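PDB 5BWJ: sensory transduction histidine kinase, putative from Borrelia burgdorferi, which probably senses small molecules through this periplasmic Venus flytrap domain of a hybrid histidine kinase and passes the signal to a phosphorelay. Local coordinates for residues 14-17 with 18-22; 162-166 with 167-171. All coordinates share one frame; numbering follows the deposited sequence.

Contact 1. Residues 14-17 with 18-22; sequences DQFF and PFYYK
The carbonyl oxygen of Phe-16 takes two backbone donors, Tyr-20 N at 3.0 Å and, more weakly, Phe-19 N at 2.7 Å, and this pairing of two residues with one makes a classic beta bulge. Phe-16 N returns a bond to Tyr-20 O (2.8 Å), completing an antiparallel hydrogen-bonded pair as the chain from strand 6-13 turns back toward strand 21-22. At the turn a cis peptide joins Phe-17 to Pro-18, whose CB lies over a face of the Phe-17 ring, 3.8 Å from its centroid; a flat aromatic suits this CH-pi contact. Phe-16 and Phe-19 pack on Leu-85 and Ala-86 of strand 79-94, and Phe-17 meets Lys-160 of the second subunit (cation-pi). Phe-19 sets CD2 over the centre of the Phe-16 ring, while Tyr-20 offers a face to Phe-16 CB and ties its hydroxyl to Val-13 O. A chi1 of 56° swings the Tyr-21 ring alongside Phe-17, whose CD1 stands over the centre of its face, the planes 41° apart. Gln-15, extended beyond CG, has the length to reach the returning strand: OE1 accepts Lys-22 N at 2.9 Å in an almost straight bond (179°), the donor lying above the amide carbonyl plane.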
ATOM      1  N   ASP B  14      -4.871  12.349 -10.398  1.00 34.59           N
ATOM      2  CA  ASP B  14      -5.891  11.661  -9.611  1.00 35.92           C
ATOM      3  C   ASP B  14      -5.453  11.562  -8.143  1.00 33.39           C
ATOM      4  O   ASP B  14      -5.070  12.569  -7.544  1.00 31.30           O
ATOM      5  CB  ASP B  14      -6.168  10.279 -10.220  1.00 38.34           C
ATOM      6  CG  ASP B  14      -7.450   9.647  -9.699  1.00 41.79           C
ATOM      7  OD1 ASP B  14      -8.305  10.373  -9.151  1.00 40.12           O
ATOM      8  OD2 ASP B  14      -7.602   8.416  -9.841  1.00 45.61           O
ATOM      9  N   GLN B  15      -5.510  10.363  -7.566  1.00 34.60           N
ATOM     10  CA  GLN B  15      -5.073  10.144  -6.192  1.00 32.65           C
ATOM     11  C   GLN B  15      -4.304   8.832  -6.101  1.00 30.95           C
ATOM     12  O   GLN B  15      -4.535   7.909  -6.884  1.00 30.62           O
ATOM     13  CB  GLN B  15      -6.266  10.131  -5.236  1.00 33.08           C
ATOM     14  CG  GLN B  15      -7.099  11.404  -5.272  1.00 34.79           C
ATOM     15  CD  GLN B  15      -8.190  11.410  -4.220  1.00 33.17           C
ATOM     16  OE1 GLN B  15      -7.915  11.324  -3.022  1.00 31.81           O
ATOM     17  NE2 GLN B  15      -9.439  11.501  -4.664  1.00 33.36           N
ATOM     18  N   PHE B  16      -3.395   8.761  -5.136  1.00 30.38           N
ATOM     19  CA  PHE B  16      -2.455   7.651  -5.032  1.00 29.36           C
ATOM     20  C   PHE B  16      -2.016   7.490  -3.581  1.00 27.94           C
ATOM     21  O   PHE B  16      -0.951   7.963  -3.190  1.00 28.88           O
ATOM     22  CB  PHE B  16      -1.250   7.904  -5.951  1.00 32.98           C
ATOM     23  CG  PHE B  16      -0.281   6.753  -6.048  1.00 37.43           C
ATOM     24  CD1 PHE B  16       0.893   6.900  -6.769  1.00 38.77           C
ATOM     25  CD2 PHE B  16      -0.536   5.533  -5.441  1.00 40.20           C
ATOM     26  CE1 PHE B  16       1.796   5.860  -6.872  1.00 39.65           C
ATOM     27  CE2 PHE B  16       0.365   4.490  -5.543  1.00 41.09           C
ATOM     28  CZ  PHE B  16       1.532   4.654  -6.260  1.00 40.24           C
ATOM     29  N   PHE B  17      -2.845   6.826  -2.782  1.00 27.43           N
ATOM     30  CA  PHE B  17      -2.553   6.639  -1.365  1.00 28.95           C
ATOM     31  C   PHE B  17      -1.316   5.762  -1.197  1.00 30.22           C
ATOM     32  O   PHE B  17      -1.192   4.744  -1.874  1.00 31.18           O
ATOM     33  CB  PHE B  17      -3.749   6.004  -0.648  1.00 30.13           C
ATOM     34  CG  PHE B  17      -3.584   5.911   0.848  1.00 30.97           C
ATOM     35  CD1 PHE B  17      -4.138   6.874   1.676  1.00 32.75           C
ATOM     36  CD2 PHE B  17      -2.879   4.864   1.424  1.00 31.84           C
ATOM     37  CE1 PHE B  17      -3.992   6.796   3.049  1.00 33.65           C
ATOM     38  CE2 PHE B  17      -2.728   4.782   2.797  1.00 32.10           C
ATOM     39  CZ  PHE B  17      -3.287   5.750   3.611  1.00 33.27           C
ATOM     40  N   PRO B  18      -0.397   6.137  -0.289  1.00 31.25           N
ATOM     41  CA  PRO B  18      -0.343   7.305   0.599  1.00 31.13           C
ATOM     42  C   PRO B  18       0.522   8.446   0.058  1.00 30.22           C
ATOM     43  O   PRO B  18       0.860   9.363   0.806  1.00 30.39           O
ATOM     44  CB  PRO B  18       0.281   6.726   1.865  1.00 30.35           C
ATOM     45  CG  PRO B  18       1.269   5.732   1.329  1.00 30.90           C
ATOM     46  CD  PRO B  18       0.659   5.166   0.058  1.00 32.22           C
ATOM     47  N   PHE B  19       0.884   8.383  -1.218  1.00 29.88           N
ATOM     48  CA  PHE B  19       1.768   9.387  -1.808  1.00 30.05           C
ATOM     49  C   PHE B  19       1.084  10.746  -1.924  1.00 27.56           C
ATOM     50  O   PHE B  19       1.677  11.773  -1.600  1.00 27.66           O
ATOM     51  CB  PHE B  19       2.261   8.916  -3.176  1.00 31.14           C
ATOM     52  CG  PHE B  19       3.175   7.728  -3.099  1.00 32.55           C
ATOM     53  CD1 PHE B  19       4.545   7.900  -2.988  1.00 33.39           C
ATOM     54  CD2 PHE B  19       2.664   6.441  -3.114  1.00 33.00           C
ATOM     55  CE1 PHE B  19       5.388   6.811  -2.906  1.00 34.46           C
ATOM     56  CE2 PHE B  19       3.502   5.347  -3.031  1.00 35.07           C
ATOM     57  CZ  PHE B  19       4.866   5.532  -2.926  1.00 35.70           C
ATOM     58  N   TYR B  20      -0.161  10.752  -2.384  1.00 26.32           N
ATOM     59  CA  TYR B  20      -0.963  11.967  -2.370  1.00 28.17           C
ATOM     60  C   TYR B  20      -2.438  11.617  -2.494  1.00 30.44           C
ATOM     61  O   TYR B  20      -2.823  10.782  -3.313  1.00 32.15           O
ATOM     62  CB  TYR B  20      -0.537  12.926  -3.490  1.00 29.79           C
ATOM     63  CG  TYR B  20      -0.569  12.326  -4.875  1.00 32.69           C
ATOM     64  CD1 TYR B  20      -1.715  12.395  -5.655  1.00 33.95           C
ATOM     65  CD2 TYR B  20       0.550  11.697  -5.407  1.00 33.34           C
ATOM     66  CE1 TYR B  20      -1.749  11.848  -6.922  1.00 35.11           C
ATOM     67  CE2 TYR B  20       0.526  11.147  -6.672  1.00 34.39           C
ATOM     68  CZ  TYR B  20      -0.625  11.225  -7.425  1.00 34.55           C
ATOM     69  OH  TYR B  20      -0.650  10.680  -8.686  1.00 34.95           O
ATOM     70  N   TYR B  21      -3.259  12.254  -1.664  1.00 31.87           N
ATOM     71  CA  TYR B  21      -4.691  11.989  -1.647  1.00 32.38           C
ATOM     72  C   TYR B  21      -5.436  13.118  -0.949  1.00 33.42           C
ATOM     73  O   TYR B  21      -4.855  13.854  -0.154  1.00 35.95           O
ATOM     74  CB  TYR B  21      -4.982  10.655  -0.956  1.00 31.98           C
ATOM     75  CG  TYR B  21      -4.440  10.560   0.453  1.00 33.26           C
ATOM     76  CD1 TYR B  21      -3.122  10.188   0.689  1.00 33.37           C
ATOM     77  CD2 TYR B  21      -5.247  10.836   1.549  1.00 35.00           C
ATOM     78  CE1 TYR B  21      -2.624  10.097   1.974  1.00 33.37           C
ATOM     79  CE2 TYR B  21      -4.757  10.748   2.839  1.00 35.61           C
ATOM     80  CZ  TYR B  21      -3.444  10.377   3.045  1.00 34.87           C
ATOM     81  OH  TYR B  21      -2.954  10.287   4.328  1.00 34.91           O
ATOM     82  N   LYS B  22      -6.726  13.247  -1.248  1.00 33.32           N
ATOM     83  CA  LYS B  22      -7.538  14.327  -0.696  1.00 35.55           C
ATOM     84  C   LYS B  22      -7.979  14.040   0.734  1.00 38.77           C
ATOM     85  O   LYS B  22      -8.364  12.916   1.060  1.00 37.90           O
ATOM     86  CB  LYS B  22      -8.777  14.566  -1.560  1.00 38.85           C
ATOM     87  CG  LYS B  22      -8.491  14.994  -2.986  1.00 44.20           C
ATOM     88  CD  LYS B  22      -9.790  15.285  -3.728  1.00 51.11           C
ATOM     89  CE  LYS B  22      -9.556  15.524  -5.208  1.00 55.24           C
ATOM     90  NZ  LYS B  22     -10.833  15.751  -5.942  1.00 58.95           N
TER

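Contact 2. Residues 162-166 with 167-171; sequences LHYIA and NNFLS. With NO3 (nitrate ion), chain F.
Asn-168 ND2 spans two acceptors, the backbone Tyr-164 O one turn earlier and O1 of a bound nitrate ion, each at 2.9 Å. The two bonds leave in different directions, about 120° apart at the nitrogen, as the two hydrogens of a planar amide require. Asn-167 ND2 faces the side of the ion formed by O3 and O1 and bonds to both, at 3.0 and 3.1 Å, and Lys-160 NZ of the second subunit adds a further donor. His-163 brings the CD2 edge of its ring to O3 at 3.3 Å. Behind this shell stands the last turn of helix 161-169. Tyr-164 O also accepts Asn-168 N, so both nitrogens of one asparagine hold the same carbonyl. The Asn-168 amide lies across the CD1-CE1 side of the Tyr-164 ring, ND2 3.1 Å from CD1, its plane 33° from the ring. For Asn-167, a CG anti to the backbone N (chi1 -165°) carries the amide to the nitrate. Farther along, Phe-169 rests CD2 on Ile-165 CG2 (3.8 Å). Leu-170 N is hydrogen-bonded to Ala-166 O, and Leu-170 is the first residue to leave helical angles. The nitrate probably came from the crystallisation liquor; neutral amide N-H groups and the second subunit's Lys-160 make a donor-rich place for a small anion, consistent with a polar site at the subunit boundary.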
ATOM      1  N   LEU B 162      -8.862   3.418  -3.954  1.00 34.14           N
ATOM      2  CA  LEU B 162     -10.307   3.340  -4.127  1.00 35.48           C
ATOM      3  C   LEU B 162     -10.977   3.035  -2.798  1.00 35.85           C
ATOM      4  O   LEU B 162     -12.048   3.563  -2.488  1.00 36.96           O
ATOM      5  CB  LEU B 162     -10.674   2.276  -5.162  1.00 36.47           C
ATOM      6  CG  LEU B 162     -10.164   2.513  -6.584  1.00 36.80           C
ATOM      7  CD1 LEU B 162     -10.692   1.431  -7.507  1.00 36.35           C
ATOM      8  CD2 LEU B 162     -10.556   3.897  -7.099  1.00 39.12           C
ATOM      9  N   HIS B 163     -10.327   2.189  -2.010  1.00 33.67           N
ATOM     10  CA  HIS B 163     -10.841   1.812  -0.706  1.00 33.93           C
ATOM     11  C   HIS B 163     -10.805   2.989   0.261  1.00 34.18           C
ATOM     12  O   HIS B 163     -11.743   3.197   1.032  1.00 35.45           O
ATOM     13  CB  HIS B 163     -10.037   0.647  -0.137  1.00 34.97           C
ATOM     14  CG  HIS B 163     -10.601   0.101   1.133  1.00 38.92           C
ATOM     15  ND1 HIS B 163     -11.526  -0.920   1.153  1.00 42.67           N
ATOM     16  CD2 HIS B 163     -10.391   0.446   2.424  1.00 40.33           C
ATOM     17  CE1 HIS B 163     -11.854  -1.187   2.404  1.00 43.78           C
ATOM     18  NE2 HIS B 163     -11.180  -0.371   3.194  1.00 42.71           N
ATOM     19  N   TYR B 164      -9.717   3.752   0.223  1.00 33.74           N
ATOM     20  CA  TYR B 164      -9.578   4.917   1.085  1.00 34.06           C
ATOM     21  C   TYR B 164     -10.693   5.930   0.835  1.00 34.81           C
ATOM     22  O   TYR B 164     -11.347   6.386   1.772  1.00 35.57           O
ATOM     23  CB  TYR B 164      -8.223   5.596   0.878  1.00 33.53           C
ATOM     24  CG  TYR B 164      -8.200   7.014   1.407  1.00 35.09           C
ATOM     25  CD1 TYR B 164      -8.038   7.267   2.762  1.00 37.94           C
ATOM     26  CD2 TYR B 164      -8.360   8.098   0.554  1.00 35.50           C
ATOM     27  CE1 TYR B 164      -8.029   8.561   3.255  1.00 40.54           C
ATOM     28  CE2 TYR B 164      -8.351   9.397   1.037  1.00 38.19           C
ATOM     29  CZ  TYR B 164      -8.185   9.621   2.388  1.00 40.26           C
ATOM     30  OH  TYR B 164      -8.173  10.909   2.876  1.00 41.86           O
ATOM     31  N   ILE B 165     -10.895   6.280  -0.432  1.00 34.76           N
ATOM     32  CA  ILE B 165     -11.874   7.298  -0.801  1.00 35.58           C
ATOM     33  C   ILE B 165     -13.271   6.890  -0.352  1.00 36.57           C
ATOM     34  O   ILE B 165     -13.969   7.667   0.296  1.00 37.49           O
ATOM     35  CB  ILE B 165     -11.874   7.558  -2.321  1.00 35.46           C
ATOM     36  CG1 ILE B 165     -10.515   8.106  -2.759  1.00 34.64           C
ATOM     37  CG2 ILE B 165     -12.969   8.558  -2.703  1.00 36.49           C
ATOM     38  CD1 ILE B 165     -10.307   8.114  -4.258  1.00 34.47           C
ATOM     39  N   ALA B 166     -13.672   5.669  -0.695  1.00 36.50           N
ATOM     40  CA  ALA B 166     -14.982   5.156  -0.306  1.00 37.50           C
ATOM     41  C   ALA B 166     -15.159   5.171   1.207  1.00 37.91           C
ATOM     42  O   ALA B 166     -16.208   5.562   1.718  1.00 39.11           O
ATOM     43  CB  ALA B 166     -15.175   3.746  -0.835  1.00 37.25           C
ATOM     44  N   ASN B 167     -14.119   4.750   1.919  1.00 37.10           N
ATOM     45  CA  ASN B 167     -14.205   4.558   3.361  1.00 38.62           C
ATOM     46  C   ASN B 167     -14.189   5.869   4.144  1.00 40.56           C
ATOM     47  O   ASN B 167     -14.774   5.956   5.224  1.00 45.26           O
ATOM     48  CB  ASN B 167     -13.053   3.665   3.833  1.00 40.44           C
ATOM     49  CG  ASN B 167     -13.263   3.133   5.236  1.00 41.89           C
ATOM     50  OD1 ASN B 167     -14.376   2.782   5.621  1.00 41.32           O
ATOM     51  ND2 ASN B 167     -12.184   3.070   6.010  1.00 42.68           N
ATOM     52  N   ASN B 168     -13.527   6.886   3.596  1.00 39.74           N
ATOM     53  CA  ASN B 168     -13.348   8.156   4.294  1.00 42.69           C
ATOM     54  C   ASN B 168     -14.288   9.272   3.832  1.00 41.93           C
ATOM     55  O   ASN B 168     -14.590  10.183   4.605  1.00 44.08           O
ATOM     56  CB  ASN B 168     -11.899   8.624   4.146  1.00 47.00           C
ATOM     57  CG  ASN B 168     -10.937   7.823   5.008  1.00 52.27           C
ATOM     58  OD1 ASN B 168     -10.572   8.243   6.109  1.00 55.24           O
ATOM     59  ND2 ASN B 168     -10.527   6.660   4.516  1.00 53.65           N
ATOM     60  N   PHE B 169     -14.746   9.205   2.581  1.00 40.35           N
ATOM     61  CA  PHE B 169     -15.600  10.256   2.019  1.00 41.86           C
ATOM     62  C   PHE B 169     -17.066   9.843   1.893  1.00 41.73           C
ATOM     63  O   PHE B 169     -17.957  10.690   1.964  1.00 43.14           O
ATOM     64  CB  PHE B 169     -15.088  10.683   0.640  1.00 43.68           C
ATOM     65  CG  PHE B 169     -13.829  11.500   0.684  1.00 47.17           C
ATOM     66  CD1 PHE B 169     -13.851  12.799   1.159  1.00 49.72           C
ATOM     67  CD2 PHE B 169     -12.629  10.976   0.235  1.00 49.42           C
ATOM     68  CE1 PHE B 169     -12.698  13.559   1.197  1.00 52.15           C
ATOM     69  CE2 PHE B 169     -11.470  11.731   0.270  1.00 51.89           C
ATOM     70  CZ  PHE B 169     -11.507  13.026   0.752  1.00 52.75           C
ATOM     71  N   LEU B 170     -17.315   8.550   1.701  1.00 42.59           N
ATOM     72  CA  LEU B 170     -18.665   8.067   1.415  1.00 46.11           C
ATOM     73  C   LEU B 170     -19.177   7.071   2.449  1.00 48.27           C
ATOM     74  O   LEU B 170     -20.238   6.472   2.260  1.00 47.11           O
ATOM     75  CB  LEU B 170     -18.701   7.428   0.029  1.00 47.03           C
ATOM     76  CG  LEU B 170     -18.191   8.316  -1.107  1.00 48.78           C
ATOM     77  CD1 LEU B 170     -18.210   7.531  -2.390  1.00 49.14           C
ATOM     78  CD2 LEU B 170     -19.011   9.591  -1.241  1.00 51.13           C
ATOM     79  N   SER B 171     -18.431   6.902   3.536  1.00 52.32           N
ATOM     80  CA  SER B 171     -18.825   5.997   4.613  1.00 55.96           C
ATOM     81  C   SER B 171     -19.136   4.605   4.072  1.00 55.57           C
ATOM     82  O   SER B 171     -20.113   3.975   4.477  1.00 59.75           O
ATOM     83  CB  SER B 171     -20.040   6.549   5.362  1.00 60.79           C
ATOM     84  OG  SER B 171     -19.769   7.826   5.908  1.00 63.94           O
TER
HETATM   85  N   NO3 F 302      -8.927   3.808   4.947  1.00 84.73           N
HETATM   86  O1  NO3 F 302      -9.377   4.426   5.954  1.00 84.68           O
HETATM   87  O2  NO3 F 302      -7.708   3.919   4.628  1.00 84.51           O
HETATM   88  O3  NO3 F 302      -9.696   3.078   4.258  1.00 85.09           O

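How the contacts relate
Contact 1 closes before contact 2 opens along the chain, yet their centres lie only about 12 Å apart and they meet directly. Their polar joint is a probable hydrogen bond of 2.7 Å between Lys-22 O and Tyr-164 OH. Around it the Tyr-164 ring packs edge-to-face with Tyr-21 and also meets Phe-17, while Gln-15 NE2 packs against Ile-165 CD1 at 3.5 Å. The Phe-17 side chain comes within about 5 Å of the nitrate held by 167-168, and both contacts touch the second subunit. The Tyr-21 side chain is about 4 Å from that of Glu-29, a residue seen to bind magnesium, though none is bound there in this chain of the model.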